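Local atomic coordinates of transcriptional regulators (LACI-FAMILY TRANSCRIPTIONAL REGULATORY PROTEIN) (Corynebacterium glutamicum, PDB entry 3GYB), a protein that probably acts as a LacI-family transcription factor that recognises regulatory DNA sequences, and binds a magnesium ion in its periplasmic-binding-protein-like core. Residues V98-F103 against L132-S137; L11-S16 against I41-S46; L79-I84 against S244-E249; F20-Q25 against N230-G235. One frame throughout, in Å; residues are numbered along the deposited sequence.

Interaction 1 of 4, residues V98-F103 against L132-S137; sequences VANDDF and LRRFES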
loop_
_atom_site.group_PDB
_atom_site.type_symbol
_atom_site.label_atom_id
_atom_site.label_comp_id
_atom_site.label_asym_id
_atom_site.label_seq_id
_atom_site.Cartn_x
_atom_site.Cartn_y
_atom_site.Cartn_z
ATOM N N VAL A 98 -12.911 1.717 18.490
ATOM C CA VAL A 98 -11.650 2.305 18.914
ATOM C C VAL A 98 -11.197 3.100 17.696
ATOM O O VAL A 98 -11.103 2.552 16.600
ATOM C CB VAL A 98 -10.580 1.234 19.224
ATOM C CG1 VAL A 98 -9.271 1.915 19.603
ATOM C CG2 VAL A 98 -11.053 0.322 20.357
ATOM N N ALA A 99 -10.943 4.389 17.882
ATOM C CA ALA A 99 -10.509 5.240 16.783
ATOM C C ALA A 99 -9.827 6.479 17.326
ATOM O O ALA A 99 -9.940 6.796 18.509
ATOM C CB ALA A 99 -11.707 5.652 15.929
ATOM N N ASN A 100 -9.104 7.181 16.464
ATOM C CA ASN A 100 -8.452 8.399 16.901
ATOM C C ASN A 100 -9.513 9.489 16.849
ATOM O O ASN A 100 -10.601 9.280 16.311
ATOM C CB ASN A 100 -7.270 8.740 15.981
ATOM C CG ASN A 100 -7.688 9.485 14.724
ATOM O OD1 ASN A 100 -8.691 9.156 14.086
ATOM N ND2 ASN A 100 -6.902 10.483 14.350
ATOM N N ASP A 101 -9.208 10.640 17.432
ATOM C CA ASP A 101 -10.139 11.756 17.424
ATOM C C ASP A 101 -9.927 12.525 16.120
ATOM O O ASP A 101 -8.993 13.318 16.016
ATOM C CB ASP A 101 -9.856 12.672 18.612
ATOM C CG ASP A 101 -10.895 13.755 18.771
ATOM O OD1 ASP A 101 -11.497 14.166 17.756
ATOM O OD2 ASP A 101 -11.095 14.202 19.918
ATOM N N ASP A 102 -10.790 12.284 15.136
ATOM C CA ASP A 102 -10.686 12.946 13.834
ATOM C C ASP A 102 -10.881 14.450 13.905
ATOM O O ASP A 102 -10.274 15.199 13.140
ATOM C CB ASP A 102 -11.701 12.363 12.851
ATOM C CG ASP A 102 -11.323 10.979 12.385
ATOM O OD1 ASP A 102 -10.186 10.816 11.892
ATOM O OD2 ASP A 102 -12.160 10.062 12.510
ATOM N N PHE A 103 -11.744 14.899 14.809
ATOM C CA PHE A 103 -11.971 16.329 14.943
ATOM C C PHE A 103 -10.681 17.004 15.391
ATOM O O PHE A 103 -10.281 18.030 14.841
ATOM C CB PHE A 103 -13.094 16.591 15.947
ATOM C CG PHE A 103 -14.434 16.090 15.493
ATOM C CD1 PHE A 103 -15.045 16.631 14.367
ATOM C CD2 PHE A 103 -15.080 15.068 16.180
ATOM C CE1 PHE A 103 -16.279 16.162 13.929
ATOM C CE2 PHE A 103 -16.317 14.592 15.750
ATOM C CZ PHE A 103 -16.917 15.140 14.624
ATOM N N LEU A 132 -15.917 12.849 6.729
ATOM C CA LEU A 132 -16.888 13.881 7.074
ATOM C C LEU A 132 -16.453 14.628 8.326
ATOM O O LEU A 132 -16.534 15.854 8.382
ATOM C CB LEU A 132 -18.274 13.262 7.286
ATOM C CG LEU A 132 -19.208 13.270 6.070
ATOM C CD1 LEU A 132 -18.618 12.445 4.942
ATOM C CD2 LEU A 132 -20.570 12.724 6.477
ATOM N N ARG A 133 -15.987 13.885 9.325
ATOM C CA ARG A 133 -15.530 14.490 10.566
ATOM C C ARG A 133 -14.349 15.426 10.318
ATOM O O ARG A 133 -14.293 16.528 10.867
ATOM C CB ARG A 133 -15.135 13.403 11.573
ATOM C CG ARG A 133 -16.320 12.617 12.137
ATOM C CD ARG A 133 -15.889 11.748 13.316
ATOM N NE ARG A 133 -15.123 10.571 12.909
ATOM C CZ ARG A 133 -15.665 9.445 12.452
ATOM N NH1 ARG A 133 -16.984 9.337 12.341
ATOM N NH2 ARG A 133 -14.888 8.421 12.119
ATOM N N ARG A 134 -13.405 14.993 9.489
ATOM C CA ARG A 134 -12.241 15.817 9.191
ATOM C C ARG A 134 -12.632 17.067 8.414
ATOM O O ARG A 134 -12.032 18.125 8.593
ATOM C CB ARG A 134 -11.199 14.989 8.431
ATOM C CG ARG A 134 -10.623 13.883 9.306
ATOM C CD ARG A 134 -9.723 12.918 8.554
ATOM N NE ARG A 134 -9.507 11.713 9.356
ATOM C CZ ARG A 134 -8.871 10.624 8.932
ATOM N NH1 ARG A 134 -8.368 10.573 7.703
ATOM N NH2 ARG A 134 -8.754 9.574 9.737
ATOM N N PHE A 135 -13.644 16.945 7.560
ATOM C CA PHE A 135 -14.124 18.081 6.782
ATOM C C PHE A 135 -14.811 19.074 7.713
ATOM O O PHE A 135 -14.587 20.279 7.624
ATOM C CB PHE A 135 -15.116 17.620 5.707
ATOM C CG PHE A 135 -16.020 18.717 5.210
ATOM C CD1 PHE A 135 -15.531 19.726 4.384
ATOM C CD2 PHE A 135 -17.351 18.763 5.611
ATOM C CE1 PHE A 135 -16.358 20.771 3.965
ATOM C CE2 PHE A 135 -18.186 19.804 5.200
ATOM C CZ PHE A 135 -17.686 20.809 4.375
ATOM N N GLU A 136 -15.652 18.562 8.604
ATOM C CA GLU A 136 -16.365 19.424 9.540
ATOM C C GLU A 136 -15.401 20.172 10.454
ATOM O O GLU A 136 -15.578 21.365 10.718
ATOM C CB GLU A 136 -17.354 18.594 10.362
ATOM C CG GLU A 136 -18.439 17.946 9.521
ATOM C CD GLU A 136 -19.466 17.209 10.359
ATOM O OE1 GLU A 136 -19.069 16.342 11.169
ATOM O OE2 GLU A 136 -20.671 17.494 10.203
ATOM N N SER A 137 -14.374 19.479 10.934
ATOM C CA SER A 137 -13.391 20.108 11.802
ATOM C C SER A 137 -12.576 21.130 11.013
ATOM O O SER A 137 -12.238 22.196 11.524
ATOM C CB SER A 137 -12.469 19.053 12.415
ATOM O OG SER A 137 -11.488 19.663 13.239
#
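Asp102 meets Arg133 and Arg134 in a salt-bridge network, a worked example of one buried carboxylate shared by two guanidinium groups. The site lies where strand 97-100 gives way to helix 102-115, consistent with a crossover between the two lobes of the periplasmic-binding-protein-like fold, and helix 129-144 packs across it. Each arginine comes side-on, with two nitrogens on one oxygen. Arg134 NE and NH2 lie 2.8 and 2.9 Å from Asp102 OD1, both reaching it from the same face of the carboxylate, whose plane is turned 57° from this guanidinium. Arg133 NE is 3.0 Å from Asp102 OD2 and its NH2 a longer 3.2 Å; here the two planes are nearly coplanar, 26° apart. Four donors on two oxygens would be expected to favour the charged carboxylate. Beyond the pair, Arg133 NH1 bonds to Arg88 O and Thr90 OG1, while Arg134 NH1 bonds to Ser183 O.

Apolar contact runs beside the charges. Arg133 CB sits over one face of the Phe103 ring in a CH-pi contact, 4.2 Å from the centroid, and Arg133 CG approaches Phe103 CZ at 3.6 Å. A bend at chi3 (-74°) then swings Arg133 NE to the carboxylate.

A single hydroxyl bond completes the set: Ser137 OG, anti to its own backbone N, donates to Phe103 O at 2.6 Å, in the carbonyl plane and on a lone pair.

Interaction 2 of 4, residues L11-S16 against I41-S46; sequences LIDDYS and IDSLTS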
loop_
_atom_site.group_PDB
_atom_site.type_symbol
_atom_site.label_atom_id
_atom_site.label_comp_id
_atom_site.label_asym_id
_atom_site.label_seq_id
_atom_site.Cartn_x
_atom_site.Cartn_y
_atom_site.Cartn_z
ATOM N N LEU A 11 -11.720 -6.720 8.376
ATOM C CA LEU A 11 -12.281 -6.090 7.187
ATOM C C LEU A 11 -11.713 -4.708 6.896
ATOM O O LEU A 11 -11.764 -3.816 7.743
ATOM C CB LEU A 11 -13.807 -5.989 7.313
ATOM C CG LEU A 11 -14.627 -7.258 7.063
ATOM C CD1 LEU A 11 -14.274 -8.343 8.074
ATOM C CD2 LEU A 11 -16.100 -6.909 7.151
ATOM N N ILE A 12 -11.162 -4.535 5.697
ATOM C CA ILE A 12 -10.627 -3.241 5.291
ATOM C C ILE A 12 -11.268 -2.901 3.956
ATOM O O ILE A 12 -11.868 -3.765 3.318
ATOM C CB ILE A 12 -9.096 -3.262 5.122
ATOM C CG1 ILE A 12 -8.710 -4.266 4.037
ATOM C CG2 ILE A 12 -8.436 -3.600 6.455
ATOM C CD1 ILE A 12 -7.263 -4.141 3.588
ATOM N N ASP A 13 -11.148 -1.652 3.524
ATOM C CA ASP A 13 -11.764 -1.261 2.267
ATOM C C ASP A 13 -10.964 -1.509 1.005
ATOM O O ASP A 13 -11.463 -2.118 0.061
ATOM C CB ASP A 13 -12.128 0.226 2.279
ATOM C CG ASP A 13 -13.343 0.522 3.119
ATOM O OD1 ASP A 13 -14.362 -0.172 2.941
ATOM O OD2 ASP A 13 -13.276 1.451 3.947
ATOM N N ASP A 14 -9.719 -1.051 0.998
ATOM C CA ASP A 14 -8.904 -1.125 -0.208
ATOM C C ASP A 14 -7.418 -1.347 0.081
ATOM O O ASP A 14 -6.811 -0.600 0.836
ATOM C CB ASP A 14 -9.135 0.203 -0.939
ATOM C CG ASP A 14 -8.428 0.300 -2.266
ATOM O OD1 ASP A 14 -7.666 -0.614 -2.628
ATOM O OD2 ASP A 14 -8.651 1.326 -2.944
ATOM N N TYR A 15 -6.835 -2.377 -0.527
ATOM C CA TYR A 15 -5.418 -2.670 -0.328
ATOM C C TYR A 15 -4.528 -1.533 -0.834
ATOM O O TYR A 15 -3.370 -1.420 -0.427
ATOM C CB TYR A 15 -5.042 -3.977 -1.039
ATOM C CG TYR A 15 -5.436 -5.218 -0.269
ATOM C CD1 TYR A 15 -4.793 -5.545 0.925
ATOM C CD2 TYR A 15 -6.461 -6.050 -0.716
ATOM C CE1 TYR A 15 -5.162 -6.669 1.659
ATOM C CE2 TYR A 15 -6.842 -7.181 0.016
ATOM C CZ TYR A 15 -6.185 -7.478 1.201
ATOM O OH TYR A 15 -6.549 -8.579 1.939
ATOM N N SER A 16 -5.076 -0.698 -1.715
ATOM C CA SER A 16 -4.337 0.426 -2.292
ATOM C C SER A 16 -4.111 1.583 -1.318
ATOM O O SER A 16 -3.290 2.467 -1.578
ATOM C CB SER A 16 -5.059 0.947 -3.541
ATOM O OG SER A 16 -5.080 -0.033 -4.566
ATOM N N ILE A 41 -10.435 -9.414 4.729
ATOM C CA ILE A 41 -11.538 -9.341 3.777
ATOM C C ILE A 41 -11.584 -7.875 3.347
ATOM O O ILE A 41 -11.576 -6.988 4.195
ATOM C CB ILE A 41 -12.883 -9.703 4.460
ATOM C CG1 ILE A 41 -12.862 -11.156 4.942
ATOM C CG2 ILE A 41 -14.049 -9.447 3.503
ATOM C CD1 ILE A 41 -12.852 -12.190 3.835
ATOM N N ASP A 42 -11.612 -7.603 2.044
ATOM C CA ASP A 42 -11.666 -6.216 1.601
ATOM C C ASP A 42 -13.059 -5.914 1.049
ATOM O O ASP A 42 -13.940 -6.775 1.079
ATOM C CB ASP A 42 -10.565 -5.935 0.564
ATOM C CG ASP A 42 -10.943 -6.364 -0.840
ATOM O OD1 ASP A 42 -11.808 -7.252 -0.989
ATOM O OD2 ASP A 42 -10.354 -5.813 -1.799
ATOM N N SER A 43 -13.275 -4.698 0.566
ATOM C CA SER A 43 -14.592 -4.348 0.045
ATOM C C SER A 43 -14.650 -4.294 -1.478
ATOM O O SER A 43 -15.705 -4.009 -2.049
ATOM C CB SER A 43 -15.038 -2.997 0.610
ATOM O OG SER A 43 -14.267 -1.943 0.059
ATOM N N LEU A 44 -13.532 -4.574 -2.138
ATOM C CA LEU A 44 -13.495 -4.512 -3.594
ATOM C C LEU A 44 -13.250 -5.839 -4.305
ATOM O O LEU A 44 -13.653 -6.007 -5.458
ATOM C CB LEU A 44 -12.420 -3.517 -4.041
ATOM C CG LEU A 44 -12.539 -2.072 -3.558
ATOM C CD1 LEU A 44 -11.304 -1.289 -3.982
ATOM C CD2 LEU A 44 -13.795 -1.443 -4.135
ATOM N N THR A 45 -12.609 -6.785 -3.630
ATOM C CA THR A 45 -12.297 -8.054 -4.276
ATOM C C THR A 45 -12.739 -9.343 -3.589
ATOM O O THR A 45 -12.865 -10.375 -4.246
ATOM C CB THR A 45 -10.784 -8.169 -4.527
ATOM O OG1 THR A 45 -10.088 -8.140 -3.271
ATOM C CG2 THR A 45 -10.301 -7.016 -5.401
ATOM N N SER A 46 -12.972 -9.302 -2.284
ATOM C CA SER A 46 -13.366 -10.512 -1.569
ATOM C C SER A 46 -14.703 -11.107 -1.989
ATOM O O SER A 46 -14.944 -12.293 -1.776
ATOM C CB SER A 46 -13.376 -10.258 -0.060
ATOM O OG SER A 46 -12.053 -10.147 0.438
HETATM O O HOH W 1 -8.617 -3.762 -2.401
#
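A parallel beta bridge pairs Leu11 with Ile41, neighbours in the parallel part of the sheet, close to where both chains run on into loops. The bridge is held by Ile12 N donating to Ile41 O at 2.9 Å. On one face of the sheet the side chains of Leu11 and Ile41 lie alongside each other, pointing the same way, with Leu11 CG 4.0 Å from Ile41 CB.

Past the bridge the backbones stay close as far as Asp13 and Ser43, where Asp13 O accepts from Ser43 OG at 2.8 Å and from Ser43 N at 3.2 Å, the two donors coming from opposite faces of its plane. Chi1 of 70° sets Ser43 OG between its own backbone N and carbonyl carbon, within range of that oxygen. Leu44 CD1 rests against the carboxylate carbon Asp14 CG at 3.7 Å. A water accepts from Tyr15 N and donates to Asp42 OD2. The other oxygen, Asp42 OD1, accepts from Thr45 N at 2.8 Å, an Asx motif in the second loop, and also from Ser46 N at 2.7 Å.

Around the contact, helix 52-57 covers Leu11 and Ile41, Val40 of strand 37-41 touches Ile12 and Tyr15, and the second subunit packs on the loops, its Phe20 meeting the Tyr15 ring edge-to-face.

Interaction 3 of 4, residues L79-I84 against S244-E249; sequences LPPFVI and SMLDPE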
loop_
_atom_site.group_PDB
_atom_site.type_symbol
_atom_site.label_atom_id
_atom_site.label_comp_id
_atom_site.label_asym_id
_atom_site.label_seq_id
_atom_site.Cartn_x
_atom_site.Cartn_y
_atom_site.Cartn_z
ATOM N N LEU A 79 -24.300 -12.668 15.147
ATOM C CA LEU A 79 -22.980 -12.251 14.686
ATOM C C LEU A 79 -21.954 -12.406 15.805
ATOM O O LEU A 79 -22.242 -12.120 16.967
ATOM C CB LEU A 79 -23.024 -10.790 14.229
ATOM C CG LEU A 79 -21.768 -10.215 13.573
ATOM C CD1 LEU A 79 -21.522 -10.917 12.247
ATOM C CD2 LEU A 79 -21.943 -8.718 13.354
ATOM N N PRO A 80 -20.742 -12.878 15.471
ATOM C CA PRO A 80 -19.689 -13.058 16.476
ATOM C C PRO A 80 -19.297 -11.705 17.060
ATOM O O PRO A 80 -19.650 -10.662 16.510
ATOM C CB PRO A 80 -18.545 -13.680 15.672
ATOM C CG PRO A 80 -19.255 -14.401 14.566
ATOM C CD PRO A 80 -20.311 -13.406 14.166
ATOM N N PRO A 81 -18.563 -11.702 18.182
ATOM C CA PRO A 81 -18.154 -10.427 18.782
ATOM C C PRO A 81 -17.334 -9.633 17.771
ATOM O O PRO A 81 -16.531 -10.209 17.035
ATOM C CB PRO A 81 -17.311 -10.862 19.977
ATOM C CG PRO A 81 -17.925 -12.181 20.360
ATOM C CD PRO A 81 -18.135 -12.839 19.016
ATOM N N PHE A 82 -17.539 -8.322 17.734
ATOM C CA PHE A 82 -16.796 -7.478 16.809
ATOM C C PHE A 82 -16.438 -6.125 17.405
ATOM O O PHE A 82 -17.060 -5.658 18.364
ATOM C CB PHE A 82 -17.590 -7.253 15.516
ATOM C CG PHE A 82 -18.817 -6.403 15.695
ATOM C CD1 PHE A 82 -19.999 -6.955 16.175
ATOM C CD2 PHE A 82 -18.778 -5.041 15.413
ATOM C CE1 PHE A 82 -21.127 -6.160 16.373
ATOM C CE2 PHE A 82 -19.899 -4.238 15.608
ATOM C CZ PHE A 82 -21.077 -4.801 16.090
ATOM N N VAL A 83 -15.426 -5.501 16.815
ATOM C CA VAL A 83 -14.964 -4.190 17.232
ATOM C C VAL A 83 -14.717 -3.396 15.967
ATOM O O VAL A 83 -14.141 -3.916 15.009
ATOM C CB VAL A 83 -13.637 -4.266 18.026
ATOM C CG1 VAL A 83 -13.066 -2.867 18.222
ATOM C CG2 VAL A 83 -13.876 -4.923 19.378
ATOM N N ILE A 84 -15.178 -2.152 15.955
ATOM C CA ILE A 84 -14.972 -1.279 14.810
ATOM C C ILE A 84 -13.670 -0.538 15.105
ATOM O O ILE A 84 -13.530 0.089 16.157
ATOM C CB ILE A 84 -16.146 -0.286 14.658
ATOM C CG1 ILE A 84 -17.442 -1.066 14.410
ATOM C CG2 ILE A 84 -15.885 0.670 13.501
ATOM C CD1 ILE A 84 -18.691 -0.213 14.453
ATOM N N SER A 244 -11.639 -8.798 25.331
ATOM C CA SER A 244 -12.489 -8.670 26.517
ATOM C C SER A 244 -13.881 -9.221 26.235
ATOM O O SER A 244 -14.571 -9.668 27.152
ATOM C CB SER A 244 -12.571 -7.211 26.978
ATOM O OG SER A 244 -13.381 -6.436 26.111
HETATM N N MSE A 245 -14.301 -9.182 24.973
HETATM C CA MSE A 245 -15.607 -9.716 24.591
HETATM C C MSE A 245 -15.529 -11.230 24.399
HETATM O O MSE A 245 -16.450 -11.959 24.763
HETATM C CB MSE A 245 -16.099 -9.085 23.285
HETATM C CG MSE A 245 -16.288 -7.587 23.317
HETATM SE SE MSE A 245 -16.682 -6.917 21.544
HETATM C CE MSE A 245 -17.017 -5.088 22.014
ATOM N N LEU A 246 -14.425 -11.697 23.824
ATOM C CA LEU A 246 -14.215 -13.122 23.579
ATOM C C LEU A 246 -14.057 -13.918 24.873
ATOM O O LEU A 246 -14.382 -15.107 24.928
ATOM C CB LEU A 246 -12.982 -13.328 22.693
ATOM C CG LEU A 246 -13.110 -12.749 21.280
ATOM C CD1 LEU A 246 -11.786 -12.853 20.528
ATOM C CD2 LEU A 246 -14.211 -13.497 20.533
ATOM N N ASP A 247 -13.554 -13.259 25.909
ATOM C CA ASP A 247 -13.351 -13.896 27.204
ATOM C C ASP A 247 -13.891 -12.981 28.307
ATOM O O ASP A 247 -13.128 -12.392 29.074
ATOM C CB ASP A 247 -11.859 -14.174 27.400
ATOM C CG ASP A 247 -11.581 -15.054 28.594
ATOM O OD1 ASP A 247 -12.527 -15.704 29.091
ATOM O OD2 ASP A 247 -10.409 -15.105 29.025
ATOM N N PRO A 248 -15.229 -12.861 28.401
ATOM C CA PRO A 248 -15.932 -12.027 29.385
ATOM C C PRO A 248 -15.678 -12.359 30.855
ATOM O O PRO A 248 -15.980 -11.551 31.734
ATOM C CB PRO A 248 -17.399 -12.203 28.996
ATOM C CG PRO A 248 -17.435 -13.597 28.473
ATOM C CD PRO A 248 -16.193 -13.648 27.610
ATOM N N GLU A 249 -15.133 -13.543 31.122
ATOM C CA GLU A 249 -14.851 -13.944 32.498
ATOM C C GLU A 249 -13.470 -13.477 32.938
ATOM O O GLU A 249 -13.191 -13.380 34.132
ATOM C CB GLU A 249 -14.946 -15.466 32.651
ATOM C CG GLU A 249 -16.353 -16.020 32.510
ATOM C CD GLU A 249 -16.839 -16.028 31.075
ATOM O OE1 GLU A 249 -18.049 -16.255 30.861
ATOM O OE2 GLU A 249 -16.013 -15.818 30.159
#
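Phe82 O is approached by two atoms of Met245, a selenomethionine in this structure: the selenium SE at 3.4 Å and the terminal methyl CE at 3.7 Å. No hydrogen bond crosses between the two segments; the end of the long side chain rests against this carbonyl instead. The reach is made by an extended chain: chi2 of 173° sets SE anti to CA, and chi3 of 175° carries CE on in the same line. The same end also meets the neighbouring residue, Val83 CG2 lying 4.1 Å from Met245 SE and as far from CE, with the two side chains crossing at a slant. Val83 belongs to strand 82-85, one of the parallel strands of the first lobe in this periplasmic-binding-protein-like fold, and Met245 stands on the last turns of helix 231-246, which packs over that strand. Farther up the helix, Ala238, Leu241 and Leu242 also touch Val83, while strand 63-67 pairs with the backbone of 82-85 through Ile64 and Ile66.

Where the chain is still a loop, just ahead of the strand, the proline ring takes over. Pro81 CB faces Met245 CB at 3.9 Å, close to the root of the selenomethionine, while Pro81 CG touches a methyl of the next residue, Leu246 CD2, at 3.9 Å. Tyr36 borders Leu246 as well.

Interaction 4 of 4, residues F20-Q25 against N230-G235; sequences FIDLIQ and NSIGVG. With MG (magnesium ion), chain C.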
loop_
_atom_site.group_PDB
_atom_site.type_symbol
_atom_site.label_atom_id
_atom_site.label_comp_id
_atom_site.label_asym_id
_atom_site.label_seq_id
_atom_site.Cartn_x
_atom_site.Cartn_y
_atom_site.Cartn_z
ATOM N N PHE A 20 -4.139 0.973 6.955
ATOM C CA PHE A 20 -4.381 -0.164 7.844
ATOM C C PHE A 20 -3.192 -1.064 8.171
ATOM O O PHE A 20 -3.266 -1.877 9.093
ATOM C CB PHE A 20 -5.467 -1.038 7.223
ATOM C CG PHE A 20 -5.015 -1.736 5.967
ATOM C CD1 PHE A 20 -4.372 -2.969 6.034
ATOM C CD2 PHE A 20 -5.159 -1.123 4.726
ATOM C CE1 PHE A 20 -3.872 -3.579 4.884
ATOM C CE2 PHE A 20 -4.660 -1.728 3.568
ATOM C CZ PHE A 20 -4.016 -2.955 3.650
ATOM N N ILE A 21 -2.103 -0.931 7.423
ATOM C CA ILE A 21 -0.955 -1.804 7.630
ATOM C C ILE A 21 -0.407 -1.901 9.051
ATOM O O ILE A 21 -0.316 -3.007 9.593
ATOM C CB ILE A 21 0.178 -1.462 6.639
ATOM C CG1 ILE A 21 -0.319 -1.707 5.204
ATOM C CG2 ILE A 21 1.399 -2.335 6.913
ATOM C CD1 ILE A 21 0.725 -1.460 4.124
ATOM N N ASP A 22 -0.046 -0.784 9.675
ATOM C CA ASP A 22 0.471 -0.896 11.035
ATOM C C ASP A 22 -0.636 -1.149 12.060
ATOM O O ASP A 22 -0.358 -1.526 13.199
ATOM C CB ASP A 22 1.346 0.315 11.424
ATOM C CG ASP A 22 0.612 1.640 11.369
ATOM O OD1 ASP A 22 -0.622 1.659 11.508
ATOM O OD2 ASP A 22 1.301 2.677 11.209
ATOM N N LEU A 23 -1.890 -0.961 11.656
ATOM C CA LEU A 23 -3.011 -1.238 12.554
ATOM C C LEU A 23 -3.130 -2.760 12.651
ATOM O O LEU A 23 -3.311 -3.314 13.739
ATOM C CB LEU A 23 -4.312 -0.636 12.004
ATOM C CG LEU A 23 -5.579 -0.775 12.862
ATOM C CD1 LEU A 23 -6.572 0.304 12.465
ATOM C CD2 LEU A 23 -6.193 -2.151 12.703
ATOM N N ILE A 24 -3.015 -3.439 11.511
ATOM C CA ILE A 24 -3.105 -4.895 11.503
ATOM C C ILE A 24 -1.884 -5.485 12.195
ATOM O O ILE A 24 -1.985 -6.497 12.889
ATOM C CB ILE A 24 -3.208 -5.455 10.066
ATOM C CG1 ILE A 24 -4.516 -4.984 9.424
ATOM C CG2 ILE A 24 -3.170 -6.981 10.093
ATOM C CD1 ILE A 24 -4.793 -5.616 8.069
ATOM N N GLN A 25 -0.729 -4.849 12.019
ATOM C CA GLN A 25 0.490 -5.330 12.663
ATOM C C GLN A 25 0.296 -5.265 14.178
ATOM O O GLN A 25 0.681 -6.180 14.906
ATOM C CB GLN A 25 1.696 -4.473 12.258
ATOM C CG GLN A 25 3.024 -4.918 12.883
ATOM C CD GLN A 25 3.465 -6.305 12.432
ATOM O OE1 GLN A 25 3.766 -6.524 11.256
ATOM N NE2 GLN A 25 3.502 -7.251 13.369
ATOM N N ASN A 230 -2.636 7.555 14.979
ATOM C CA ASN A 230 -2.393 6.593 16.046
ATOM C C ASN A 230 -2.971 5.227 15.677
ATOM O O ASN A 230 -3.583 4.557 16.511
ATOM C CB ASN A 230 -3.033 7.083 17.350
ATOM C CG ASN A 230 -2.280 6.620 18.577
ATOM O OD1 ASN A 230 -1.709 5.529 18.596
ATOM N ND2 ASN A 230 -2.282 7.449 19.618
ATOM N N SER A 231 -2.781 4.814 14.427
ATOM C CA SER A 231 -3.308 3.529 13.984
ATOM C C SER A 231 -2.686 2.364 14.751
ATOM O O SER A 231 -3.276 1.291 14.837
ATOM C CB SER A 231 -3.099 3.364 12.475
ATOM O OG SER A 231 -1.796 3.758 12.103
ATOM N N ILE A 232 -1.495 2.565 15.309
ATOM C CA ILE A 232 -0.864 1.506 16.083
ATOM C C ILE A 232 -1.621 1.371 17.402
ATOM O O ILE A 232 -1.929 0.264 17.846
ATOM C CB ILE A 232 0.622 1.819 16.354
ATOM C CG1 ILE A 232 1.404 1.746 15.039
ATOM C CG2 ILE A 232 1.192 0.839 17.367
ATOM C CD1 ILE A 232 2.816 2.272 15.135
ATOM N N GLY A 233 -1.938 2.507 18.013
ATOM C CA GLY A 233 -2.674 2.491 19.266
ATOM C C GLY A 233 -4.077 1.951 19.063
ATOM O O GLY A 233 -4.623 1.269 19.932
ATOM N N VAL A 234 -4.667 2.252 17.911
ATOM C CA VAL A 234 -6.010 1.776 17.606
ATOM C C VAL A 234 -6.015 0.256 17.479
ATOM O O VAL A 234 -6.885 -0.420 18.028
ATOM C CB VAL A 234 -6.541 2.402 16.297
ATOM C CG1 VAL A 234 -7.791 1.670 15.837
ATOM C CG2 VAL A 234 -6.845 3.885 16.514
ATOM N N GLY A 235 -5.037 -0.285 16.760
ATOM C CA GLY A 235 -4.967 -1.724 16.600
ATOM C C GLY A 235 -4.749 -2.400 17.940
ATOM O O GLY A 235 -5.304 -3.463 18.215
HETATM MG MG MG C . -1.526 5.543 10.793
HETATM O O HOH W 2 0.149 4.438 9.813
HETATM O O HOH W 3 -0.081 6.300 12.231
HETATM O O HOH W 4 -3.150 4.822 9.473
#
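Chi1 of 60° in Asp22 and 45° in Ser231 sets CG of the first and OG of the second each between its own backbone N and carbonyl carbon, and the two groups meet at a magnesium site. Helices 21-31 and 231-246 converge here near their N-terminal ends, their segment axes 7.4 Å apart and crossing at -35°. Ser231 OG binds the magnesium ion at 2.2 Å and donates to Asp22 OD1; the 2.5 Å between these oxygens is unusually short, and its exact value is doubtful. Three waters, Asp229 OD1 and Asp212 O fill the other positions around the ion. In this chain Asp22 stays in the second shell, and a metal-bound water lies within hydrogen-bonding distance of its OD2.

Away from the ion the helices touch through side chains and backbone. Ile232 CG1 lies 3.8 Å from Asp22 CG, the two side chains crossing at about a right angle. Leu23 CD1 makes an apolar contact with Val234 CG1 at 3.8 Å. At Gly235 the backbones come close, Gly235 CA standing 3.7 Å from Leu23 O, and Leu23 CA also makes a CA-H...O contact with Ser231 O, one turn before Gly235, at 3.4 Å.

Interaction 4 contributes Ser231 to the magnesium site, and interaction 1 lies nearby, with the side chain of Asn100 about 8 Å from the ion. The two touch where Val98 O meets Val234 CG1 at 3.5 Å. Interaction 3 lies farther along helix 231-246, with its centre about 19 Å from that of interaction 4, and connects to interaction 1 through the sheet, where Val98 N lies 2.9 Å from Ile84 O in a probable hydrogen bond. Interaction 2 joins interaction 4 through Phe20, whose CZ is 3.5 Å from Ile12 CD1; both of these contacts also touch the second subunit.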